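Local coordinates for YesW protein (Bacillus subtilis, PDB 2ZUX) that cleaves the rhamnogalacturonan backbone of plant cell-wall pectin by endo-acting elimination, requiring calcium or manganese for activity, at residues K191-M196 with L231-G236; R267-I272 with Q554-N559; D116-D121 with F181-L186; R10-V15 with Y67-V72. One frame throughout, in Å; residues are numbered along the deposited sequence.

Overall arrangement
Contacts 1, 2 and 3 belong to the beta-propeller, and contact 4 to the separate N-terminal beta-sheet domain. Contact 3 links the other two propeller contacts, its centre about 8 Å from that of contact 1 and about 12 Å from that of contact 2. With contact 1 it shares a sheet, through Ala195 N to Met182 O (2.8 Å), and a calcium ion bound by Asp185, Lys191 and Glu193. With contact 2 it shares a second calcium, where Asp116 joins Asn555, Ala557 and Asn559 beside Tyr558 and a bound rhamnose. Contact 4 stands apart, its centre about 25 Å from that of contact 3 and the nearest atoms about 10 Å apart.

Contact 1. Residues K191-M196 with L231-G236; sequences KAEVAM and LTVFQG. With CA (calcium ion), chain G.
The ring of Phe234 meets the facing strand at its edge, where Val194 O and the CG of Met196 lie near the ring plane. Met196 CG approaches Phe234 CE2 to 4.2 Å, the two side chains roughly perpendicular. That approach depends on Met196 CG sitting between the backbone N and the carbonyl carbon (chi1 66°). One face of the Phe234 ring carries the CG2 methyl of Thr232, 3.5 Å above its centre, so a beta-branched residue two places back in the strand suits this spot. The other flat group, the Glu193 carboxylate, grips calcium with both oxygens, OE1 at 2.5 Å, while Lys191 gives only its carbonyl O (2.3 Å), which any residue could supply. With Asp185, Asp187 and Asp189 they form a DxDxDG-type loop resembling the start of an EF-hand loop.

Val194 and Phe234 form an antiparallel hydrogen-bonded pair, Phe234 N to Val194 O being 2.7 Å and nearly straight (170°); Met196 and Thr232 make the next such pair. At the metal end of the contact, Gly236 CA lies 3.1 Å from Ala192 O in a C-H...O contact, where a CB would collide with that oxygen. Gly236 N donates to a water, 3.0 Å away, which also lies 2.7 Å from Glu193 OE2.

The two strands are the middle pair of a four-stranded blade, flanked by 182-184 and 241-246. Val194 and Phe234 pack on Trp164 and Ile166 of strand 162-167, whereas Ala195 and Leu231 face Leu282 of strand 281-286, so the blade is sandwiched between its two neighbours.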
# COMPACT_ATOMS: atom_id res chain seq x y z
N LYS A 191 2.07 18.72 -2.79
CA LYS A 191 3.33 17.98 -2.76
C LYS A 191 3.37 17.02 -1.58
O LYS A 191 3.04 17.40 -0.47
CB LYS A 191 4.52 18.94 -2.69
CG LYS A 191 4.67 19.83 -3.93
CD LYS A 191 5.77 20.85 -3.77
CE LYS A 191 5.81 21.79 -4.97
NZ LYS A 191 6.81 22.88 -4.75
N ALA A 192 3.80 15.79 -1.83
CA ALA A 192 3.90 14.78 -0.78
C ALA A 192 5.05 15.05 0.17
O ALA A 192 6.11 15.54 -0.23
CB ALA A 192 4.06 13.41 -1.39
N GLU A 193 4.82 14.74 1.44
CA GLU A 193 5.90 14.62 2.41
C GLU A 193 6.02 13.17 2.88
O GLU A 193 5.23 12.30 2.49
CB GLU A 193 5.75 15.59 3.60
CG GLU A 193 4.34 15.99 3.97
CD GLU A 193 3.73 17.05 3.06
OE1 GLU A 193 2.49 17.17 3.10
OE2 GLU A 193 4.44 17.76 2.29
N VAL A 194 7.06 12.91 3.67
CA VAL A 194 7.35 11.56 4.15
C VAL A 194 7.45 11.61 5.67
O VAL A 194 8.22 12.41 6.20
CB VAL A 194 8.66 11.00 3.53
CG1 VAL A 194 8.91 9.57 4.00
CG2 VAL A 194 8.63 11.06 2.00
N ALA A 195 6.67 10.78 6.36
CA ALA A 195 6.66 10.80 7.82
C ALA A 195 6.97 9.42 8.36
O ALA A 195 6.47 8.42 7.85
CB ALA A 195 5.32 11.27 8.35
N MET A 196 7.78 9.37 9.42
CA MET A 196 8.12 8.09 10.05
C MET A 196 8.75 8.35 11.40
O MET A 196 9.14 9.47 11.72
CB MET A 196 9.06 7.27 9.16
CG MET A 196 10.44 7.89 8.97
SD MET A 196 11.30 7.14 7.58
CE MET A 196 10.67 8.15 6.29
N LEU A 231 9.09 11.54 16.09
CA LEU A 231 8.28 11.47 14.88
C LEU A 231 8.70 12.64 14.01
O LEU A 231 8.66 13.78 14.48
CB LEU A 231 6.79 11.56 15.22
CG LEU A 231 5.83 11.53 14.03
CD1 LEU A 231 5.95 10.22 13.23
CD2 LEU A 231 4.40 11.73 14.50
N THR A 232 9.11 12.37 12.77
CA THR A 232 9.55 13.43 11.86
C THR A 232 8.72 13.43 10.58
O THR A 232 8.40 12.38 10.02
CB THR A 232 11.04 13.26 11.49
OG1 THR A 232 11.82 13.29 12.69
CG2 THR A 232 11.52 14.40 10.59
N VAL A 233 8.39 14.64 10.14
CA VAL A 233 7.86 14.87 8.81
C VAL A 233 9.00 15.46 7.98
O VAL A 233 9.58 16.49 8.35
CB VAL A 233 6.65 15.82 8.81
CG1 VAL A 233 6.11 16.03 7.40
CG2 VAL A 233 5.56 15.31 9.73
N PHE A 234 9.33 14.80 6.87
CA PHE A 234 10.39 15.23 5.96
C PHE A 234 9.77 15.79 4.68
O PHE A 234 8.76 15.28 4.19
CB PHE A 234 11.27 14.04 5.55
CG PHE A 234 12.03 13.39 6.68
CD1 PHE A 234 13.28 13.86 7.07
CD2 PHE A 234 11.51 12.27 7.32
CE1 PHE A 234 14.00 13.24 8.08
CE2 PHE A 234 12.22 11.64 8.34
CZ PHE A 234 13.47 12.12 8.72
N GLN A 235 10.40 16.82 4.13
CA GLN A 235 9.99 17.39 2.86
C GLN A 235 10.18 16.36 1.75
O GLN A 235 11.24 15.75 1.65
CB GLN A 235 10.83 18.64 2.57
CG GLN A 235 10.40 19.41 1.34
CD GLN A 235 11.13 20.73 1.21
OE1 GLN A 235 12.35 20.80 1.36
NE2 GLN A 235 10.38 21.79 0.93
N GLY A 236 9.15 16.14 0.94
CA GLY A 236 9.21 15.10 -0.08
C GLY A 236 10.26 15.30 -1.15
O GLY A 236 10.84 14.34 -1.64
CA CA G . 2.53 18.85 1.23
O HOH W 1 6.94 18.12 1.24
O HOH W 2 4.49 20.31 1.09

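Contact 2. Residues R267-I272 with Q554-N559; sequences RFLAGI and QNIAYN. With CA (calcium ion), chain D; RAM (alpha-L-rhamnopyranose), chain M.
Ile556 carries CG1 between its backbone N and carbonyl carbon (chi1 78°) and then extends (chi2 175°), which sends CD1 across to strand 268-272. Leu269 answers with CG anti to its carbonyl carbon, and the two side chains lie nearly at right angles to each other, Leu269 CD2 being 3.8 Å from Ile556 CD1. The same Leu269 CD2 rests 3.7 Å from the CB of Ala557. Ile556 CD1 also comes within 3.3 Å of Ala270 O. That oxygen is buried without a polar partner, as is Ala270 N.

Next to this apolar layer the loop 554-559 curls round a calcium ion. Ala557 has a positive phi (39°), an unusual backbone for a non-glycine residue, and the turn lets Asn555 O (2.3 Å from the metal) and Ala557 O converge on it. Asn559 OD1 binds at 2.4 Å, and Asp116 and two waters complete the shell.

Tyr558, a substrate-binding residue, projects beyond this turn to the sugar, its OH 3.0 Å from O2 of the rhamnose. Its ring also makes a cation-pi contact with Lys498 and an edge-to-face one with His177. An alanine here would probably open a gap beside C2 and O2 of the sugar and leave Lys498 without its aromatic partner. The whole is a calcium-binding loop at the sugar-binding site of the beta-propeller, its ion possibly structural, packed through aliphatic side chains on a blade strand.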
# COMPACT_ATOMS: atom_id res chain seq x y z
N ARG A 267 6.23 -3.23 18.06
CA ARG A 267 5.33 -3.67 17.00
C ARG A 267 4.57 -2.46 16.47
O ARG A 267 3.58 -2.03 17.06
CB ARG A 267 4.37 -4.74 17.53
CG ARG A 267 5.08 -6.04 17.92
CD ARG A 267 5.63 -6.75 16.70
NE ARG A 267 6.17 -8.05 17.06
CZ ARG A 267 6.28 -9.07 16.22
NH1 ARG A 267 5.88 -8.95 14.96
NH2 ARG A 267 6.78 -10.22 16.65
N PHE A 268 5.05 -1.91 15.37
CA PHE A 268 4.51 -0.66 14.84
C PHE A 268 3.67 -0.86 13.60
O PHE A 268 3.95 -1.74 12.78
CB PHE A 268 5.66 0.30 14.50
CG PHE A 268 6.50 0.68 15.68
CD1 PHE A 268 6.07 1.66 16.57
CD2 PHE A 268 7.71 0.03 15.92
CE1 PHE A 268 6.85 2.02 17.67
CE2 PHE A 268 8.49 0.37 17.01
CZ PHE A 268 8.06 1.36 17.90
N LEU A 269 2.65 -0.02 13.47
CA LEU A 269 1.90 0.16 12.22
C LEU A 269 1.70 1.66 12.02
O LEU A 269 2.01 2.46 12.90
CB LEU A 269 0.56 -0.58 12.24
CG LEU A 269 0.59 -2.08 12.53
CD1 LEU A 269 -0.82 -2.59 12.81
CD2 LEU A 269 1.24 -2.83 11.37
N ALA A 270 1.22 2.04 10.84
CA ALA A 270 0.97 3.44 10.55
C ALA A 270 -0.01 3.53 9.42
O ALA A 270 -0.21 2.56 8.67
CB ALA A 270 2.28 4.18 10.20
N GLY A 271 -0.63 4.69 9.27
CA GLY A 271 -1.57 4.90 8.19
C GLY A 271 -1.86 6.36 7.93
O GLY A 271 -1.49 7.23 8.71
N ILE A 272 -2.51 6.60 6.79
CA ILE A 272 -3.14 7.88 6.49
C ILE A 272 -4.65 7.67 6.55
O ILE A 272 -5.17 6.72 5.97
CB ILE A 272 -2.76 8.38 5.09
CG1 ILE A 272 -1.23 8.59 4.96
CG2 ILE A 272 -3.53 9.65 4.73
CD1 ILE A 272 -0.63 9.67 5.84
N GLN A 554 0.62 0.07 2.15
CA GLN A 554 1.08 -1.21 1.60
C GLN A 554 2.39 -1.68 2.22
O GLN A 554 2.55 -2.88 2.51
CB GLN A 554 1.20 -1.17 0.08
CG GLN A 554 1.40 -2.57 -0.50
CD GLN A 554 1.33 -2.58 -2.01
OE1 GLN A 554 2.28 -2.95 -2.69
NE2 GLN A 554 0.19 -2.15 -2.54
N ASN A 555 3.32 -0.76 2.45
CA ASN A 555 4.62 -1.15 3.00
C ASN A 555 4.55 -1.70 4.41
O ASN A 555 5.44 -2.43 4.82
CB ASN A 555 5.63 0.01 2.95
CG ASN A 555 5.31 1.14 3.93
OD1 ASN A 555 4.62 2.11 3.57
ND2 ASN A 555 5.84 1.05 5.12
N ILE A 556 3.54 -1.31 5.18
CA ILE A 556 3.65 -1.53 6.61
C ILE A 556 3.68 -3.00 6.98
O ILE A 556 2.91 -3.83 6.45
CB ILE A 556 2.63 -0.74 7.44
CG1 ILE A 556 1.26 -1.39 7.41
CG2 ILE A 556 2.61 0.73 7.02
CD1 ILE A 556 0.24 -0.72 8.31
N ALA A 557 4.59 -3.31 7.90
CA ALA A 557 4.75 -4.65 8.47
C ALA A 557 4.53 -5.71 7.39
O ALA A 557 5.28 -5.74 6.40
CB ALA A 557 3.84 -4.82 9.69
N TYR A 558 3.56 -6.61 7.55
CA TYR A 558 3.32 -7.62 6.52
C TYR A 558 2.39 -7.10 5.44
O TYR A 558 1.16 -7.17 5.55
CB TYR A 558 2.82 -8.93 7.13
CG TYR A 558 3.83 -9.64 8.02
CD1 TYR A 558 5.19 -9.31 7.99
CD2 TYR A 558 3.42 -10.64 8.89
CE1 TYR A 558 6.11 -9.98 8.81
CE2 TYR A 558 4.33 -11.31 9.72
CZ TYR A 558 5.67 -10.96 9.67
OH TYR A 558 6.61 -11.58 10.47
N ASN A 559 3.02 -6.59 4.38
CA ASN A 559 2.34 -5.90 3.28
C ASN A 559 1.10 -6.65 2.83
O ASN A 559 1.19 -7.85 2.55
CB ASN A 559 3.25 -5.82 2.04
CG ASN A 559 4.64 -5.25 2.31
OD1 ASN A 559 5.21 -5.40 3.40
ND2 ASN A 559 5.23 -4.67 1.28
CA CA D . 6.65 -4.38 5.03
C1 RAM M . 9.99 -11.15 7.37
C2 RAM M . 8.89 -12.19 7.53
C3 RAM M . 9.08 -13.35 6.55
C4 RAM M . 10.50 -13.93 6.65
C5 RAM M . 11.53 -12.82 6.51
C6 RAM M . 12.93 -13.36 6.75
O1 RAM M . 9.81 -10.43 6.17
O2 RAM M . 8.92 -12.66 8.86
O3 RAM M . 8.12 -14.37 6.77
O4 RAM M . 10.67 -14.95 5.68
O5 RAM M . 11.28 -11.75 7.42
O HOH W 3 8.23 -6.02 5.40
O HOH W 4 7.71 -3.16 6.78

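Contact 3. Residues D116-D121 with F181-L186; sequences DASVGD and FMVYDL. With CA (calcium ion), chain D; CA (calcium ion), chain H; CA (calcium ion), chain G.
Phe181 reaches the strand 116-120 with the far rim of its ring: CZ lies 3.5 Å from Asp116 O, which sits at the ring edge, and CE1 is 3.8 Å from Ser118 CB. The ring gets there because CG stands between the backbone N and the carbonyl carbon (chi1 62°). An alanine in its place would lose the ring and would probably leave a gap between Asp116, Ser118 and Ile131. The Asp116 carboxylate, with Lys133 as a polar partner, binds calcium through OD2 together with Asn555, Ala557 and Asn559. Met182 turns the other way, onto Ala270 and Ile556.

Val183 points back toward the first strand, using both branches. CG2 packs on Ser118 CB at 3.7 Å, and CG1 sits 3.7 Å from Gly120 CA, where a larger residue would collide with it. The strands run nearly parallel, 18° apart with their axes 6.1 Å from each other, and belong to adjacent blades of the propeller; here water does the polar joining. Ser118 OG donates to one water (2.8 Å), which also accepts from Val183 N and donates to Phe181 O. A second water has Val183 O (2.7 Å), Val119 O and Ser118 OG around it, three acceptors for two protons; a small hydroxyl residue can serve both waters.

Tyr184 faces away, onto Arg548 and Leu549. Asp185 opens a DxDxDG loop, as Asp121 does at another calcium, and places its OD1 2.4 Å from the ion.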
# COMPACT_ATOMS: atom_id res chain seq x y z
N ASP A 116 10.50 -2.61 0.52
CA ASP A 116 9.18 -2.00 0.36
C ASP A 116 9.28 -0.59 -0.19
O ASP A 116 10.17 0.17 0.20
CB ASP A 116 8.47 -1.91 1.70
CG ASP A 116 8.24 -3.25 2.36
OD1 ASP A 116 8.08 -4.27 1.67
OD2 ASP A 116 8.18 -3.24 3.62
N ALA A 117 8.32 -0.22 -1.03
CA ALA A 117 8.21 1.15 -1.50
C ALA A 117 6.83 1.74 -1.23
O ALA A 117 5.87 1.04 -0.89
CB ALA A 117 8.56 1.26 -3.00
N SER A 118 6.76 3.06 -1.40
CA SER A 118 5.51 3.78 -1.49
C SER A 118 5.63 4.78 -2.63
O SER A 118 6.68 4.85 -3.28
CB SER A 118 5.21 4.48 -0.17
OG SER A 118 3.92 5.06 -0.19
N VAL A 119 4.55 5.51 -2.89
CA VAL A 119 4.59 6.59 -3.88
C VAL A 119 4.01 7.88 -3.33
O VAL A 119 3.13 7.88 -2.47
CB VAL A 119 3.84 6.23 -5.19
CG1 VAL A 119 4.65 5.26 -6.04
CG2 VAL A 119 2.45 5.71 -4.89
N GLY A 120 4.52 8.98 -3.86
CA GLY A 120 3.95 10.30 -3.63
C GLY A 120 4.48 11.20 -4.73
O GLY A 120 5.52 10.90 -5.32
N ASP A 121 3.74 12.25 -5.03
CA ASP A 121 4.18 13.24 -5.99
C ASP A 121 4.84 14.35 -5.19
O ASP A 121 4.16 15.20 -4.61
CB ASP A 121 2.99 13.76 -6.79
CG ASP A 121 3.37 14.80 -7.81
OD1 ASP A 121 4.56 14.92 -8.15
OD2 ASP A 121 2.44 15.49 -8.29
N PHE A 181 6.65 3.74 7.00
CA PHE A 181 6.79 5.07 6.41
C PHE A 181 5.58 5.51 5.60
O PHE A 181 5.09 4.78 4.74
CB PHE A 181 8.11 5.21 5.63
CG PHE A 181 8.26 4.27 4.46
CD1 PHE A 181 8.09 4.73 3.16
CD2 PHE A 181 8.61 2.93 4.64
CE1 PHE A 181 8.25 3.88 2.07
CE2 PHE A 181 8.76 2.07 3.55
CZ PHE A 181 8.57 2.54 2.27
N MET A 182 5.09 6.70 5.92
CA MET A 182 3.91 7.26 5.28
C MET A 182 4.31 8.34 4.30
O MET A 182 5.04 9.27 4.64
CB MET A 182 2.96 7.83 6.33
CG MET A 182 2.22 6.77 7.13
SD MET A 182 1.20 5.68 6.09
CE MET A 182 2.09 4.12 6.24
N VAL A 183 3.82 8.20 3.08
CA VAL A 183 4.09 9.18 2.03
C VAL A 183 2.75 9.77 1.61
O VAL A 183 1.87 9.05 1.14
CB VAL A 183 4.81 8.55 0.82
CG1 VAL A 183 5.14 9.61 -0.22
CG2 VAL A 183 6.08 7.81 1.27
N TYR A 184 2.59 11.08 1.78
CA TYR A 184 1.29 11.68 1.51
C TYR A 184 1.42 13.18 1.56
O TYR A 184 2.28 13.72 2.27
CB TYR A 184 0.26 11.22 2.55
CG TYR A 184 -1.13 11.08 1.95
CD1 TYR A 184 -1.49 9.93 1.27
CD2 TYR A 184 -2.07 12.11 2.05
CE1 TYR A 184 -2.74 9.79 0.70
CE2 TYR A 184 -3.33 11.99 1.47
CZ TYR A 184 -3.66 10.82 0.80
OH TYR A 184 -4.89 10.65 0.21
N ASP A 185 0.54 13.86 0.82
CA ASP A 185 0.42 15.31 0.94
C ASP A 185 -0.45 15.61 2.16
O ASP A 185 -1.66 15.78 2.05
CB ASP A 185 -0.18 15.91 -0.33
CG ASP A 185 -0.31 17.42 -0.26
OD1 ASP A 185 0.31 18.05 0.62
OD2 ASP A 185 -1.05 17.95 -1.12
N LEU A 186 0.18 15.65 3.34
CA LEU A 186 -0.52 15.85 4.60
C LEU A 186 -1.10 17.24 4.76
O LEU A 186 -2.16 17.40 5.36
CB LEU A 186 0.40 15.55 5.78
CG LEU A 186 0.69 14.07 6.06
CD1 LEU A 186 1.88 13.93 7.00
CD2 LEU A 186 -0.53 13.36 6.62
CA CA D . 6.65 -4.38 5.03
CA CA H . 6.37 14.12 -9.50
CA CA G . 2.53 18.85 1.23
O HOH W 5 3.39 5.33 2.50
O HOH W 6 1.33 6.88 -0.44
O HOH W 3 8.23 -6.02 5.40
O HOH W 4 7.71 -3.16 6.78
O HOH W 2 4.49 20.31 1.09
O HOH W 7 7.49 13.85 -11.58

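Contact 4. Residues R10-V15 with Y67-V72; sequences RGLVAV and YTVRAV
Arg10 and Ala71 meet at one end of a contact between strand 67-72 and the turn and strand start at 10-15. The two are not neighbours in their sheet but face one another, as the layers of a beta-sandwich do; this is consistent with the E-set relationship of the domain. The two backbones run roughly antiparallel, 147° apart. Arg10 starts with CG anti to its backbone N and then folds at the next two torsions, which brings NH2 to 4.2 Å from Ala71 CB. A long, flexible side chain suits the place: NH2, which is also salt-bridged to Glu31, comes up to the methyl of Ala71, while NH1 bonds Arg26 O.

Gly11 takes a left-handed backbone conformation (phi 62°), readily adopted without a side chain, and turns the chain into Leu12. Leu12 is the chief residue here, and its branches divide the work. CD2 presses on the opposite backbone, 3.3 Å from Tyr67 O and 3.6 Å from Thr68 CA, while CD1 lies 3.8 Å from Val69 CG2. With CG anti to the backbone N (chi1 -175°), the fork is carried from the turn before strand 13-15 onto strand 67-72. Its backbone N is bonded to Glu82 OE2, and Val23 and Ala84 pack beside the side chain.

Val13 points away, onto Ser24 and Trp87. Ala14 points inward again, and a small residue fits because the Tyr67 ring, whose OH bonds Asp58 OD2, already fills the space: Ala14 CB lies 3.8 Å from Tyr67 CD2 and 4.1 Å from Tyr67 CE2.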
# COMPACT_ATOMS: atom_id res chain seq x y z
N ARG A 10 -1.96 12.93 -17.01
CA ARG A 10 -2.72 11.94 -17.77
C ARG A 10 -2.24 10.51 -17.53
O ARG A 10 -2.96 9.55 -17.81
CB ARG A 10 -2.67 12.31 -19.26
CG ARG A 10 -3.58 11.49 -20.18
CD ARG A 10 -5.01 11.39 -19.66
NE ARG A 10 -5.68 12.68 -19.64
CZ ARG A 10 -6.89 12.91 -19.12
NH1 ARG A 10 -7.56 11.92 -18.55
NH2 ARG A 10 -7.42 14.12 -19.17
N GLY A 11 -1.03 10.36 -16.99
CA GLY A 11 -0.45 9.04 -16.74
C GLY A 11 -0.25 8.25 -18.03
O GLY A 11 -0.25 7.03 -18.02
N LEU A 12 -0.08 8.97 -19.14
CA LEU A 12 0.04 8.33 -20.44
C LEU A 12 1.28 7.44 -20.51
O LEU A 12 2.37 7.84 -20.10
CB LEU A 12 0.08 9.40 -21.55
CG LEU A 12 0.09 8.90 -23.00
CD1 LEU A 12 -1.18 8.15 -23.32
CD2 LEU A 12 0.26 10.09 -23.94
N VAL A 13 1.09 6.22 -21.00
CA VAL A 13 2.18 5.26 -21.18
C VAL A 13 2.02 4.57 -22.54
O VAL A 13 0.89 4.34 -23.00
CB VAL A 13 2.23 4.23 -20.00
CG1 VAL A 13 1.08 3.23 -20.07
CG2 VAL A 13 3.56 3.50 -19.96
N ALA A 14 3.14 4.27 -23.18
CA ALA A 14 3.16 3.60 -24.48
C ALA A 14 4.21 2.51 -24.43
O ALA A 14 5.35 2.75 -24.02
CB ALA A 14 3.46 4.58 -25.60
N VAL A 15 3.81 1.30 -24.81
CA VAL A 15 4.65 0.13 -24.65
C VAL A 15 4.68 -0.66 -25.95
O VAL A 15 3.63 -0.98 -26.52
CB VAL A 15 4.15 -0.79 -23.50
CG1 VAL A 15 5.10 -1.97 -23.29
CG2 VAL A 15 3.99 -0.01 -22.19
N TYR A 67 3.64 9.90 -28.09
CA TYR A 67 2.19 9.97 -28.02
C TYR A 67 1.70 11.07 -27.10
O TYR A 67 2.36 11.42 -26.13
CB TYR A 67 1.63 8.62 -27.57
CG TYR A 67 1.84 7.52 -28.58
CD1 TYR A 67 0.85 7.20 -29.50
CD2 TYR A 67 3.05 6.82 -28.62
CE1 TYR A 67 1.05 6.20 -30.44
CE2 TYR A 67 3.26 5.82 -29.55
CZ TYR A 67 2.26 5.52 -30.46
OH TYR A 67 2.47 4.53 -31.38
N THR A 68 0.53 11.62 -27.45
CA THR A 68 -0.23 12.49 -26.58
C THR A 68 -1.68 12.06 -26.68
O THR A 68 -2.08 11.39 -27.63
CB THR A 68 -0.11 13.98 -26.97
OG1 THR A 68 -0.45 14.15 -28.35
CG2 THR A 68 1.31 14.51 -26.72
N VAL A 69 -2.46 12.44 -25.67
CA VAL A 69 -3.90 12.25 -25.68
C VAL A 69 -4.56 13.59 -25.41
O VAL A 69 -4.03 14.42 -24.68
CB VAL A 69 -4.33 11.16 -24.66
CG1 VAL A 69 -5.81 11.27 -24.31
CG2 VAL A 69 -4.00 9.78 -25.20
N ARG A 70 -5.71 13.82 -26.04
CA ARG A 70 -6.51 15.01 -25.79
C ARG A 70 -7.90 14.58 -25.37
O ARG A 70 -8.55 13.80 -26.07
CB ARG A 70 -6.59 15.90 -27.04
CG ARG A 70 -5.23 16.37 -27.55
CD ARG A 70 -5.37 17.36 -28.70
NE ARG A 70 -4.15 17.41 -29.50
CZ ARG A 70 -4.06 17.90 -30.74
NH1 ARG A 70 -5.14 18.40 -31.35
NH2 ARG A 70 -2.89 17.89 -31.37
N ALA A 71 -8.35 15.08 -24.22
CA ALA A 71 -9.72 14.86 -23.77
C ALA A 71 -10.68 15.65 -24.65
O ALA A 71 -10.33 16.72 -25.16
CB ALA A 71 -9.89 15.25 -22.31
N VAL A 72 -11.88 15.12 -24.83
CA VAL A 72 -12.96 15.82 -25.53
C VAL A 72 -14.08 16.03 -24.53
O VAL A 72 -14.70 15.07 -24.07
CB VAL A 72 -13.46 15.05 -26.77
CG1 VAL A 72 -14.58 15.82 -27.47
CG2 VAL A 72 -12.32 14.77 -27.73